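Local coordinates for hypothetical protein (Nostoc punctiforme, PDB 2INB) that probably takes part, with XisF and XisI, in the site-specific recombination of nitrogen-fixation genes, and belongs to the PDDEXK nuclease-like clan, at residues K61-R66 and T107-D112. Numbering follows the deposited sequence.
Sequences KSFLER and TFFQLD
Phe63 and Phe109 illustrate how two segments far apart in sequence can meet directly through aromatic rings, with no hydrogen bond between them. The pair is an offset edge-to-face stack: the CE2–CZ edge of Phe109 points at one face of Phe63, the planes stand at 82° and the ring centroids lie 5.5 Å apart. The approach is closest where Phe63 CZ meets Phe109 CZ at 3.8 Å. Phe109 reaches this place because its CG lies anti to the carbonyl carbon (chi1 -72°). Phe108 adds a looser apolar touch, its CE2 lying 4.3 Å from Phe63 CE2. Within its own segment it also sets CD2 over the centre of the Phe109 ring, 3.7 Å above the plane, so Phe109 offers its edge to one phenylalanine and a face to the other.

Strands 54-60 and 94-101 are parallel neighbours in a mixed sheet consistent with the PDDEXK clan. The cluster packs the loop after the first against the 3-10 turn 108-110, and Phe63 and Phe109 both touch Val100 of the second.

Polar bonds instead shape the loop that carries Phe63. Ser62 OG accepts from Leu64 N at 3.1 Å, an ST turn, and Glu65 OE2 receives Ser62 N at 2.8 Å, on its syn side, nearly straight at 173° but somewhat out of the carboxylate plane. A weak bond from Phe63 N to Glu65 OE1 engages the other carboxylate oxygen.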
# COMPACT_ATOMS: atom_id res chain seq x y z
N LYS A 61 -11.00 -7.86 2.18
CA LYS A 61 -9.87 -8.43 2.95
C LYS A 61 -10.43 -9.25 4.12
O LYS A 61 -11.52 -8.93 4.69
CB LYS A 61 -8.94 -7.32 3.44
CG LYS A 61 -8.29 -6.56 2.27
CD LYS A 61 -7.33 -7.47 1.51
CE LYS A 61 -6.58 -6.77 0.42
NZ LYS A 61 -5.56 -7.66 -0.22
N SER A 62 -9.77 -10.37 4.41
CA SER A 62 -10.13 -11.20 5.53
C SER A 62 -9.22 -10.95 6.72
O SER A 62 -9.57 -11.28 7.86
CB SER A 62 -9.99 -12.66 5.13
OG SER A 62 -8.63 -12.93 4.89
N PHE A 63 -8.03 -10.40 6.44
CA PHE A 63 -6.97 -10.20 7.43
C PHE A 63 -6.52 -11.53 8.04
O PHE A 63 -6.11 -11.59 9.20
CB PHE A 63 -7.33 -9.08 8.45
CG PHE A 63 -7.03 -7.70 7.93
CD1 PHE A 63 -7.89 -7.11 7.03
CD2 PHE A 63 -5.83 -7.04 8.27
CE1 PHE A 63 -7.62 -5.84 6.48
CE2 PHE A 63 -5.55 -5.79 7.73
CZ PHE A 63 -6.43 -5.20 6.84
N LEU A 64 -6.60 -12.58 7.22
CA LEU A 64 -5.92 -13.86 7.44
C LEU A 64 -4.94 -14.13 6.27
O LEU A 64 -4.33 -15.20 6.20
CB LEU A 64 -6.96 -14.96 7.50
CG LEU A 64 -8.03 -14.85 8.61
N GLU A 65 -4.77 -13.14 5.37
CA GLU A 65 -4.01 -13.31 4.10
C GLU A 65 -2.52 -13.50 4.29
O GLU A 65 -1.83 -14.17 3.48
CB GLU A 65 -4.15 -12.07 3.19
CG GLU A 65 -5.51 -11.93 2.49
CD GLU A 65 -6.50 -11.07 3.25
OE1 GLU A 65 -6.17 -10.57 4.36
OE2 GLU A 65 -7.62 -10.90 2.72
N ARG A 66 -1.99 -12.86 5.32
CA ARG A 66 -0.58 -12.96 5.60
C ARG A 66 -0.35 -13.47 6.99
O ARG A 66 -1.26 -13.89 7.73
CB ARG A 66 0.14 -11.60 5.41
CG ARG A 66 -0.06 -10.96 4.03
CD ARG A 66 0.99 -9.91 3.72
N THR A 107 -10.41 -4.91 16.82
CA THR A 107 -9.09 -5.16 17.43
C THR A 107 -8.04 -4.32 16.74
O THR A 107 -7.73 -3.20 17.19
CB THR A 107 -8.72 -6.66 17.37
OG1 THR A 107 -8.83 -7.15 16.03
CG2 THR A 107 -9.68 -7.49 18.28
N PHE A 108 -7.53 -4.80 15.60
CA PHE A 108 -6.47 -4.07 14.86
C PHE A 108 -6.82 -2.61 14.55
O PHE A 108 -6.02 -1.71 14.80
CB PHE A 108 -6.14 -4.81 13.56
CG PHE A 108 -5.07 -4.15 12.72
CD1 PHE A 108 -3.74 -4.19 13.14
CD2 PHE A 108 -5.36 -3.55 11.52
CE1 PHE A 108 -2.76 -3.63 12.39
CE2 PHE A 108 -4.37 -2.98 10.78
CZ PHE A 108 -3.05 -3.02 11.24
N PHE A 109 -8.03 -2.37 14.02
CA PHE A 109 -8.42 -1.02 13.63
C PHE A 109 -8.79 -0.12 14.81
O PHE A 109 -9.04 1.06 14.60
CB PHE A 109 -9.50 -1.01 12.51
CG PHE A 109 -8.96 -1.42 11.18
CD1 PHE A 109 -8.12 -0.56 10.49
CD2 PHE A 109 -9.14 -2.70 10.70
CE1 PHE A 109 -7.55 -0.94 9.29
CE2 PHE A 109 -8.54 -3.10 9.46
CZ PHE A 109 -7.74 -2.20 8.80
N GLN A 110 -8.78 -0.64 16.03
CA GLN A 110 -8.88 0.23 17.20
C GLN A 110 -7.52 0.64 17.78
O GLN A 110 -7.45 1.46 18.71
CB GLN A 110 -9.74 -0.43 18.29
CG GLN A 110 -11.19 -0.70 17.82
CD GLN A 110 -11.81 0.52 17.14
OE1 GLN A 110 -11.76 1.64 17.68
NE2 GLN A 110 -12.34 0.33 15.93
N LEU A 111 -6.44 0.06 17.26
CA LEU A 111 -5.10 0.52 17.61
C LEU A 111 -4.86 1.91 17.01
O LEU A 111 -5.38 2.25 15.95
CB LEU A 111 -4.02 -0.46 17.12
CG LEU A 111 -4.13 -1.88 17.75
CD1 LEU A 111 -3.11 -2.80 17.09
CD2 LEU A 111 -3.91 -1.85 19.28
N ASP A 112 -4.08 2.72 17.70
CA ASP A 112 -3.91 4.11 17.30
C ASP A 112 -3.31 4.22 15.87
O ASP A 112 -3.74 5.06 15.07
CB ASP A 112 -3.04 4.87 18.29
CG ASP A 112 -3.72 5.23 19.60
OD1 ASP A 112 -4.94 5.08 19.72
OD2 ASP A 112 -2.97 5.72 20.48